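ATP phosphoribosyltransferase regulatory subunit (Bacillus halodurans, PDB 3OD1) is predicted to be the HisZ subunit required, with HisG, for the first step of histidine biosynthesis, and may allow its feedback regulation by histidine. Local coordinates at residues D177-F191 against H203-L217. Numbering follows the deposited sequence.
Sequences DVVGNEQRADRLRRF and HVKSLNLSTIDKSRL
The small helical bundle carried by the class-II synthetase-like part of this HisZ chain shows how two pairs of consecutive helices can share an apolar seam, with Val178 of 177-191 and Leu217 of 203-217 meeting at its centre. Val178 CG1 lies 3.6 Å from Leu217 CD1, and the same methyl also touches Leu209 CD1. Leu217 CD1 then reaches Leu188 CD1, continuing the seam into helix 182-193, where the other branch, Leu188 CD2, meets Val204 CG2 at 3.7 Å.

At one end the apolar surface gives way to charge. CG2 of Val178, set anti to its carbonyl carbon, sits over one face of the Arg216 guanidinium, near its rim, 3.2 Å from NH1. In the plane of that group, Arg216 NH1 donates to Asp177 OD2 at 3.2 Å in a salt bridge, OD2 being met on its anti side and 32° out of the carboxylate plane, which is turned 81° from the guanidinium. Arg216 NE makes a weak bond to Asp213 OD1 and NH2 bonds to Leu236 O; partners on all three nitrogens, one of them weak, probably restrain its rotation.

At the other end His203 of helix 197-206 packs against helix 182-193. Phe191 CE2 approaches His203 CB at 3.5 Å, the two rings inclined obliquely at 37°, while Leu188 CD2 lies at the imidazole edge, 3.9 Å from ND1. The extended side chain of Arg187 runs at about a right angle to that of His203 and comes to the ring edge, where its NH1 gives NE2 a weak bond of 3.4 Å. With His203 replaced by an alanine, a gap is likely to open beside Phe191 and Leu188, and the Arg187 guanidinium would lose its weak imidazole acceptor.

The chemistry thus implies cohesion mainly through aliphatic packing, with orientation added by the Arg216 network; burial of His203 ND1 without a polar partner is a probable cost of closing the seam.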
ATOM      1  N   ASP B 177     -38.879 -23.204   4.492  1.00 65.34           N
ATOM      2  CA  ASP B 177     -39.845 -24.100   5.098  1.00 64.34           C
ATOM      3  C   ASP B 177     -41.229 -23.469   5.132  1.00 65.01           C
ATOM      4  O   ASP B 177     -42.239 -24.180   5.162  1.00 55.51           O
ATOM      5  CB  ASP B 177     -39.422 -24.524   6.498  1.00 56.71           C
ATOM      6  CG  ASP B 177     -40.203 -25.721   6.979  1.00 58.78           C
ATOM      7  OD1 ASP B 177     -40.111 -26.781   6.325  1.00 56.30           O
ATOM      8  OD2 ASP B 177     -40.910 -25.597   7.993  1.00 51.60           O
ATOM      9  N   VAL B 178     -41.276 -22.138   5.105  1.00 57.02           N
ATOM     10  CA  VAL B 178     -42.555 -21.438   5.165  1.00 59.82           C
ATOM     11  C   VAL B 178     -43.148 -21.096   3.800  1.00 61.85           C
ATOM     12  O   VAL B 178     -44.344 -21.286   3.577  1.00 62.50           O
ATOM     13  CB  VAL B 178     -42.463 -20.156   5.999  1.00 58.77           C
ATOM     14  CG1 VAL B 178     -43.751 -19.358   5.865  1.00 59.86           C
ATOM     15  CG2 VAL B 178     -42.160 -20.492   7.465  1.00 53.91           C
ATOM     16  N   VAL B 179     -42.328 -20.589   2.885  1.00 56.38           N
ATOM     17  CA  VAL B 179     -42.853 -20.160   1.591  1.00 67.75           C
ATOM     18  C   VAL B 179     -42.639 -21.191   0.476  1.00 76.15           C
ATOM     19  O   VAL B 179     -43.261 -21.106  -0.583  1.00 77.77           O
ATOM     20  CB  VAL B 179     -42.320 -18.765   1.178  1.00 65.01           C
ATOM     21  CG1 VAL B 179     -42.677 -17.732   2.240  1.00 68.37           C
ATOM     22  CG2 VAL B 179     -40.823 -18.803   0.938  1.00 60.35           C
ATOM     23  N   GLY B 180     -41.760 -22.158   0.724  1.00 81.17           N
ATOM     24  CA  GLY B 180     -41.584 -23.303  -0.155  1.00 86.84           C
ATOM     25  C   GLY B 180     -41.140 -23.027  -1.582  1.00 94.10           C
ATOM     26  O   GLY B 180     -41.027 -23.951  -2.390  1.00 99.53           O
ATOM     27  N   ASN B 181     -40.886 -21.761  -1.899  1.00 90.10           N
ATOM     28  CA  ASN B 181     -40.506 -21.370  -3.253  1.00 86.33           C
ATOM     29  C   ASN B 181     -39.289 -20.455  -3.236  1.00 81.70           C
ATOM     30  O   ASN B 181     -39.284 -19.439  -2.543  1.00 76.71           O
ATOM     31  CB  ASN B 181     -41.681 -20.676  -3.950  1.00 90.09           C
ATOM     32  CG  ASN B 181     -41.420 -20.407  -5.420  1.00 93.77           C
ATOM     33  OD1 ASN B 181     -40.276 -20.403  -5.874  1.00 92.90           O
ATOM     34  ND2 ASN B 181     -42.490 -20.179  -6.176  1.00 94.71           N
ATOM     35  N   GLU B 182     -38.263 -20.818  -4.000  1.00 79.69           N
ATOM     36  CA  GLU B 182     -37.026 -20.044  -4.052  1.00 78.61           C
ATOM     37  C   GLU B 182     -37.282 -18.568  -4.343  1.00 72.04           C
ATOM     38  O   GLU B 182     -36.601 -17.691  -3.807  1.00 64.27           O
ATOM     39  CB  GLU B 182     -36.076 -20.626  -5.101  1.00 87.23           C
ATOM     40  CG  GLU B 182     -34.722 -19.938  -5.172  1.00 93.61           C
ATOM     41  CD  GLU B 182     -33.776 -20.399  -4.081  1.00100.87           C
ATOM     42  OE1 GLU B 182     -33.918 -21.555  -3.627  1.00102.81           O
ATOM     43  OE2 GLU B 182     -32.889 -19.608  -3.687  1.00100.38           O
ATOM     44  N   GLN B 183     -38.269 -18.301  -5.189  1.00 75.32           N
ATOM     45  CA  GLN B 183     -38.581 -16.935  -5.592  1.00 77.67           C
ATOM     46  C   GLN B 183     -39.264 -16.185  -4.457  1.00 68.24           C
ATOM     47  O   GLN B 183     -38.963 -15.019  -4.205  1.00 67.46           O
ATOM     48  CB  GLN B 183     -39.462 -16.928  -6.844  1.00 89.34           C
ATOM     49  CG  GLN B 183     -39.241 -18.118  -7.771  1.00102.62           C
ATOM     50  CD  GLN B 183     -37.770 -18.409  -8.026  1.00108.49           C
ATOM     51  OE1 GLN B 183     -36.938 -17.502  -8.067  1.00110.84           O
ATOM     52  NE2 GLN B 183     -37.446 -19.688  -8.198  1.00109.71           N
ATOM     53  N   ARG B 184     -40.184 -16.862  -3.777  1.00 62.54           N
ATOM     54  CA  ARG B 184     -40.873 -16.277  -2.634  1.00 63.26           C
ATOM     55  C   ARG B 184     -39.872 -16.004  -1.509  1.00 63.07           C
ATOM     56  O   ARG B 184     -39.951 -14.982  -0.827  1.00 55.95           O
ATOM     57  CB  ARG B 184     -41.992 -17.200  -2.136  1.00 66.54           C
ATOM     58  CG  ARG B 184     -43.024 -17.587  -3.198  1.00 75.09           C
ATOM     59  CD  ARG B 184     -44.093 -18.540  -2.640  1.00 82.13           C
ATOM     60  NE  ARG B 184     -45.111 -17.843  -1.850  1.00 87.17           N
ATOM     61  CZ  ARG B 184     -45.856 -18.412  -0.903  1.00 87.40           C
ATOM     62  NH1 ARG B 184     -46.759 -17.694  -0.242  1.00 80.90           N
ATOM     63  NH2 ARG B 184     -45.699 -19.697  -0.610  1.00 88.29           N
ATOM     64  N   ALA B 185     -38.932 -16.927  -1.325  1.00 60.44           N
ATOM     65  CA  ALA B 185     -37.925 -16.792  -0.286  1.00 57.29           C
ATOM     66  C   ALA B 185     -37.004 -15.614  -0.588  1.00 50.00           C
ATOM     67  O   ALA B 185     -36.697 -14.822   0.304  1.00 53.29           O
ATOM     68  CB  ALA B 185     -37.131 -18.079  -0.142  1.00 59.16           C
ATOM     69  N   ASP B 186     -36.567 -15.499  -1.842  1.00 50.26           N
ATOM     70  CA  ASP B 186     -35.737 -14.371  -2.276  1.00 52.25           C
ATOM     71  C   ASP B 186     -36.369 -13.030  -1.898  1.00 54.45           C
ATOM     72  O   ASP B 186     -35.703 -12.150  -1.356  1.00 51.87           O
ATOM     73  CB  ASP B 186     -35.510 -14.400  -3.789  1.00 66.73           C
ATOM     74  CG  ASP B 186     -34.468 -15.424  -4.211  1.00 84.30           C
ATOM     75  OD1 ASP B 186     -33.975 -16.175  -3.343  1.00 93.79           O
ATOM     76  OD2 ASP B 186     -34.143 -15.477  -5.418  1.00 83.57           O
ATOM     77  N   ARG B 187     -37.658 -12.888  -2.189  1.00 54.42           N
ATOM     78  CA  ARG B 187     -38.388 -11.646  -1.962  1.00 61.10           C
ATOM     79  C   ARG B 187     -38.324 -11.232  -0.495  1.00 53.96           C
ATOM     80  O   ARG B 187     -38.172 -10.045  -0.174  1.00 46.54           O
ATOM     81  CB  ARG B 187     -39.848 -11.798  -2.412  1.00 73.64           C
ATOM     82  CG  ARG B 187     -40.452 -10.533  -3.013  1.00 86.27           C
ATOM     83  CD  ARG B 187     -41.705 -10.834  -3.836  1.00 94.71           C
ATOM     84  NE  ARG B 187     -42.026  -9.742  -4.756  1.00102.00           N
ATOM     85  CZ  ARG B 187     -43.233  -9.194  -4.887  1.00106.20           C
ATOM     86  NH1 ARG B 187     -44.250  -9.637  -4.158  1.00105.31           N
ATOM     87  NH2 ARG B 187     -43.424  -8.204  -5.752  1.00106.36           N
ATOM     88  N   LEU B 188     -38.441 -12.219   0.388  1.00 47.43           N
ATOM     89  CA  LEU B 188     -38.301 -11.999   1.827  1.00 46.93           C
ATOM     90  C   LEU B 188     -36.859 -11.646   2.212  1.00 47.64           C
ATOM     91  O   LEU B 188     -36.629 -10.702   2.966  1.00 48.15           O
ATOM     92  CB  LEU B 188     -38.783 -13.223   2.615  1.00 41.13           C
ATOM     93  CG  LEU B 188     -40.291 -13.311   2.872  1.00 54.07           C
ATOM     94  CD1 LEU B 188     -40.703 -14.709   3.347  1.00 58.87           C
ATOM     95  CD2 LEU B 188     -40.724 -12.247   3.870  1.00 55.25           C
ATOM     96  N   ARG B 189     -35.898 -12.408   1.689  1.00 43.88           N
ATOM     97  CA  ARG B 189     -34.479 -12.204   1.992  1.00 40.01           C
ATOM     98  C   ARG B 189     -34.017 -10.800   1.603  1.00 44.78           C
ATOM     99  O   ARG B 189     -33.156 -10.207   2.261  1.00 46.06           O
ATOM    100  CB  ARG B 189     -33.622 -13.236   1.249  1.00 49.48           C
ATOM    101  CG  ARG B 189     -32.545 -13.904   2.101  1.00 60.39           C
ATOM    102  CD  ARG B 189     -31.586 -14.732   1.246  1.00 66.39           C
ATOM    103  NE  ARG B 189     -32.257 -15.350   0.105  1.00 71.73           N
ATOM    104  CZ  ARG B 189     -32.905 -16.509   0.151  1.00 75.37           C
ATOM    105  NH1 ARG B 189     -32.976 -17.192   1.283  1.00 78.57           N
ATOM    106  NH2 ARG B 189     -33.488 -16.986  -0.938  1.00 78.58           N
ATOM    107  N   ARG B 190     -34.582 -10.285   0.514  1.00 41.88           N
ATOM    108  CA  ARG B 190     -34.261  -8.952   0.022  1.00 47.14           C
ATOM    109  C   ARG B 190     -34.629  -7.882   1.050  1.00 46.13           C
ATOM    110  O   ARG B 190     -33.856  -6.953   1.288  1.00 43.60           O
ATOM    111  CB  ARG B 190     -34.996  -8.693  -1.288  1.00 50.78           C
ATOM    112  CG  ARG B 190     -34.934  -7.255  -1.756  1.00 52.61           C
ATOM    113  CD  ARG B 190     -33.611  -6.980  -2.384  1.00 53.07           C
ATOM    114  NE  ARG B 190     -33.305  -7.977  -3.401  1.00 54.85           N
ATOM    115  CZ  ARG B 190     -32.166  -8.005  -4.081  1.00 55.87           C
ATOM    116  NH1 ARG B 190     -31.233  -7.086  -3.839  1.00 48.23           N
ATOM    117  NH2 ARG B 190     -31.961  -8.950  -4.994  1.00 50.12           N
ATOM    118  N   PHE B 191     -35.800  -8.023   1.671  1.00 40.93           N
ATOM    119  CA  PHE B 191     -36.194  -7.097   2.737  1.00 41.11           C
ATOM    120  C   PHE B 191     -35.168  -7.093   3.873  1.00 42.03           C
ATOM    121  O   PHE B 191     -34.804  -6.032   4.382  1.00 41.27           O
ATOM    122  CB  PHE B 191     -37.588  -7.417   3.279  1.00 48.53           C
ATOM    123  CG  PHE B 191     -38.701  -7.037   2.346  1.00 57.18           C
ATOM    124  CD1 PHE B 191     -39.015  -5.706   2.131  1.00 57.47           C
ATOM    125  CD2 PHE B 191     -39.431  -8.011   1.680  1.00 63.40           C
ATOM    126  CE1 PHE B 191     -40.039  -5.350   1.271  1.00 63.77           C
ATOM    127  CE2 PHE B 191     -40.461  -7.662   0.814  1.00 65.38           C
ATOM    128  CZ  PHE B 191     -40.764  -6.333   0.608  1.00 67.02           C
ATOM    129  N   HIS B 203     -45.079  -7.158   3.713  1.00 70.36           N
ATOM    130  CA  HIS B 203     -45.049  -8.211   2.708  1.00 66.96           C
ATOM    131  C   HIS B 203     -45.561  -9.538   3.254  1.00 71.29           C
ATOM    132  O   HIS B 203     -46.268 -10.277   2.563  1.00 75.09           O
ATOM    133  CB  HIS B 203     -43.633  -8.391   2.164  1.00 67.52           C
ATOM    134  CG  HIS B 203     -43.551  -9.349   1.020  1.00 74.17           C
ATOM    135  ND1 HIS B 203     -42.848 -10.535   1.087  1.00 73.83           N
ATOM    136  CD2 HIS B 203     -44.098  -9.307  -0.219  1.00 72.82           C
ATOM    137  CE1 HIS B 203     -42.956 -11.173  -0.064  1.00 75.38           C
ATOM    138  NE2 HIS B 203     -43.711 -10.450  -0.873  1.00 74.67           N
ATOM    139  N   VAL B 204     -45.196  -9.841   4.493  1.00 64.78           N
ATOM    140  CA  VAL B 204     -45.595 -11.095   5.115  1.00 67.01           C
ATOM    141  C   VAL B 204     -47.111 -11.148   5.288  1.00 69.44           C
ATOM    142  O   VAL B 204     -47.736 -12.184   5.069  1.00 64.10           O
ATOM    143  CB  VAL B 204     -44.896 -11.294   6.477  1.00 63.29           C
ATOM    144  CG1 VAL B 204     -45.387 -12.559   7.150  1.00 59.04           C
ATOM    145  CG2 VAL B 204     -43.387 -11.350   6.293  1.00 57.79           C
ATOM    146  N   LYS B 205     -47.700 -10.021   5.674  1.00 73.61           N
ATOM    147  CA  LYS B 205     -49.141  -9.953   5.868  1.00 79.06           C
ATOM    148  C   LYS B 205     -49.895 -10.010   4.541  1.00 80.68           C
ATOM    149  O   LYS B 205     -51.070 -10.367   4.508  1.00 81.97           O
ATOM    150  CB  LYS B 205     -49.523  -8.703   6.664  1.00 81.95           C
ATOM    151  CG  LYS B 205     -48.988  -8.709   8.083  1.00 86.88           C
ATOM    152  CD  LYS B 205     -49.703  -7.696   8.961  1.00 94.63           C
ATOM    153  CE  LYS B 205     -49.227  -7.794  10.405  1.00 98.54           C
ATOM    154  NZ  LYS B 205     -50.057  -6.976  11.335  1.00100.90           N
ATOM    155  N   SER B 206     -49.212  -9.670   3.450  1.00 80.23           N
ATOM    156  CA  SER B 206     -49.823  -9.733   2.124  1.00 76.26           C
ATOM    157  C   SER B 206     -49.834 -11.160   1.585  1.00 83.90           C
ATOM    158  O   SER B 206     -50.701 -11.524   0.791  1.00 86.39           O
ATOM    159  CB  SER B 206     -49.106  -8.810   1.138  1.00 67.99           C
ATOM    160  OG  SER B 206     -47.841  -9.330   0.743  1.00 64.91           O
ATOM    161  N   LEU B 207     -48.872 -11.964   2.026  1.00 83.16           N
ATOM    162  CA  LEU B 207     -48.722 -13.326   1.519  1.00 80.99           C
ATOM    163  C   LEU B 207     -49.914 -14.209   1.848  1.00 77.78           C
ATOM    164  O   LEU B 207     -50.624 -13.982   2.827  1.00 73.52           O
ATOM    165  CB  LEU B 207     -47.447 -13.968   2.062  1.00 75.84           C
ATOM    166  CG  LEU B 207     -46.125 -13.437   1.510  1.00 69.95           C
ATOM    167  CD1 LEU B 207     -44.982 -14.173   2.169  1.00 64.16           C
ATOM    168  CD2 LEU B 207     -46.070 -13.596  -0.004  1.00 71.54           C
ATOM    169  N   ASN B 208     -50.125 -15.222   1.019  1.00 85.04           N
ATOM    170  CA  ASN B 208     -51.181 -16.187   1.268  1.00 89.18           C
ATOM    171  C   ASN B 208     -50.675 -17.264   2.219  1.00 87.80           C
ATOM    172  O   ASN B 208     -50.344 -18.371   1.798  1.00 90.93           O
ATOM    173  CB  ASN B 208     -51.674 -16.800  -0.045  1.00 93.42           C
ATOM    174  CG  ASN B 208     -53.187 -16.913  -0.102  1.00100.46           C
ATOM    175  OD1 ASN B 208     -53.798 -16.692  -1.148  1.00105.29           O
ATOM    176  ND2 ASN B 208     -53.801 -17.243   1.032  1.00 99.51           N
ATOM    177  N   LEU B 209     -50.603 -16.924   3.504  1.00 81.51           N
ATOM    178  CA  LEU B 209     -50.059 -17.833   4.507  1.00 73.88           C
ATOM    179  C   LEU B 209     -51.005 -18.026   5.680  1.00 71.68           C
ATOM    180  O   LEU B 209     -51.847 -17.171   5.962  1.00 68.25           O
ATOM    181  CB  LEU B 209     -48.712 -17.319   5.031  1.00 67.79           C
ATOM    182  CG  LEU B 209     -47.523 -17.276   4.068  1.00 67.64           C
ATOM    183  CD1 LEU B 209     -46.320 -16.607   4.737  1.00 65.29           C
ATOM    184  CD2 LEU B 209     -47.162 -18.670   3.580  1.00 60.85           C
ATOM    185  N   SER B 210     -50.840 -19.153   6.368  1.00 70.48           N
ATOM    186  CA  SER B 210     -51.591 -19.446   7.580  1.00 71.45           C
ATOM    187  C   SER B 210     -51.224 -18.485   8.707  1.00 74.61           C
ATOM    188  O   SER B 210     -50.364 -17.619   8.545  1.00 71.73           O
ATOM    189  CB  SER B 210     -51.351 -20.892   8.020  1.00 74.80           C
ATOM    190  OG  SER B 210     -49.974 -21.153   8.214  1.00 78.54           O
ATOM    191  N   THR B 211     -51.880 -18.646   9.853  1.00 79.89           N
ATOM    192  CA  THR B 211     -51.680 -17.740  10.978  1.00 80.22           C
ATOM    193  C   THR B 211     -50.409 -18.063  11.759  1.00 77.48           C
ATOM    194  O   THR B 211     -49.725 -17.159  12.247  1.00 73.03           O
ATOM    195  CB  THR B 211     -52.899 -17.740  11.927  1.00 82.98           C
ATOM    196  OG1 THR B 211     -52.769 -16.671  12.871  1.00 85.93           O
ATOM    197  CG2 THR B 211     -53.012 -19.068  12.671  1.00 82.44           C
ATOM    198  N   ILE B 212     -50.090 -19.350  11.871  1.00 80.79           N
ATOM    199  CA  ILE B 212     -48.881 -19.778  12.566  1.00 84.37           C
ATOM    200  C   ILE B 212     -47.645 -19.472  11.721  1.00 81.54           C
ATOM    201  O   ILE B 212     -46.578 -19.167  12.254  1.00 83.74           O
ATOM    202  CB  ILE B 212     -48.920 -21.287  12.917  1.00 87.30           C
ATOM    203  CG1 ILE B 212     -48.427 -21.519  14.348  1.00 92.47           C
ATOM    204  CG2 ILE B 212     -48.108 -22.105  11.919  1.00 85.00           C
ATOM    205  CD1 ILE B 212     -48.591 -22.947  14.832  1.00 94.89           C
ATOM    206  N   ASP B 213     -47.801 -19.539  10.403  1.00 73.44           N
ATOM    207  CA  ASP B 213     -46.687 -19.314   9.497  1.00 71.22           C
ATOM    208  C   ASP B 213     -46.308 -17.840   9.382  1.00 75.61           C
ATOM    209  O   ASP B 213     -45.124 -17.502   9.316  1.00 69.40           O
ATOM    210  CB  ASP B 213     -46.983 -19.917   8.125  1.00 69.32           C
ATOM    211  CG  ASP B 213     -46.754 -21.407   8.098  1.00 74.24           C
ATOM    212  OD1 ASP B 213     -46.222 -21.931   9.099  1.00 76.13           O
ATOM    213  OD2 ASP B 213     -47.096 -22.058   7.089  1.00 75.79           O
ATOM    214  N   LYS B 214     -47.307 -16.963   9.360  1.00 76.40           N
ATOM    215  CA  LYS B 214     -47.031 -15.534   9.358  1.00 72.30           C
ATOM    216  C   LYS B 214     -46.289 -15.160  10.635  1.00 71.31           C
ATOM    217  O   LYS B 214     -45.376 -14.330  10.613  1.00 65.54           O
ATOM    218  CB  LYS B 214     -48.318 -14.721   9.204  1.00 71.81           C
ATOM    219  CG  LYS B 214     -48.947 -14.846   7.828  1.00 74.89           C
ATOM    220  CD  LYS B 214     -50.085 -13.862   7.598  1.00 76.21           C
ATOM    221  CE  LYS B 214     -50.650 -14.039   6.187  1.00 82.08           C
ATOM    222  NZ  LYS B 214     -51.737 -13.075   5.849  1.00 84.90           N
ATOM    223  N   SER B 215     -46.666 -15.801  11.739  1.00 72.21           N
ATOM    224  CA  SER B 215     -46.042 -15.541  13.037  1.00 73.80           C
ATOM    225  C   SER B 215     -44.587 -15.989  13.067  1.00 61.47           C
ATOM    226  O   SER B 215     -43.742 -15.333  13.674  1.00 54.10           O
ATOM    227  CB  SER B 215     -46.813 -16.236  14.160  1.00 77.70           C
ATOM    228  OG  SER B 215     -48.166 -15.824  14.168  1.00 89.29           O
ATOM    229  N   ARG B 216     -44.306 -17.124  12.435  1.00 59.35           N
ATOM    230  CA  ARG B 216     -42.943 -17.620  12.356  1.00 56.96           C
ATOM    231  C   ARG B 216     -42.082 -16.588  11.632  1.00 58.58           C
ATOM    232  O   ARG B 216     -41.109 -16.086  12.189  1.00 54.40           O
ATOM    233  CB  ARG B 216     -42.889 -18.979  11.649  1.00 56.87           C
ATOM    234  CG  ARG B 216     -43.642 -20.102  12.375  1.00 59.76           C
ATOM    235  CD  ARG B 216     -42.991 -21.463  12.123  1.00 63.60           C
ATOM    236  NE  ARG B 216     -43.323 -22.004  10.808  1.00 68.44           N
ATOM    237  CZ  ARG B 216     -42.530 -22.798  10.088  1.00 72.04           C
ATOM    238  NH1 ARG B 216     -42.940 -23.234   8.905  1.00 76.13           N
ATOM    239  NH2 ARG B 216     -41.329 -23.151  10.534  1.00 66.99           N
ATOM    240  N   LEU B 217     -42.455 -16.263  10.396  1.00 59.50           N
ATOM    241  CA  LEU B 217     -41.718 -15.275   9.616  1.00 59.25           C
ATOM    242  C   LEU B 217     -41.559 -13.979  10.401  1.00 62.33           C
ATOM    243  O   LEU B 217     -40.497 -13.347  10.382  1.00 54.92           O
ATOM    244  CB  LEU B 217     -42.419 -15.007   8.282  1.00 58.19           C
ATOM    245  CG  LEU B 217     -42.401 -16.175   7.291  1.00 55.32           C
ATOM    246  CD1 LEU B 217     -43.082 -15.802   5.989  1.00 56.51           C
ATOM    247  CD2 LEU B 217     -40.981 -16.615   7.033  1.00 48.78           C
TER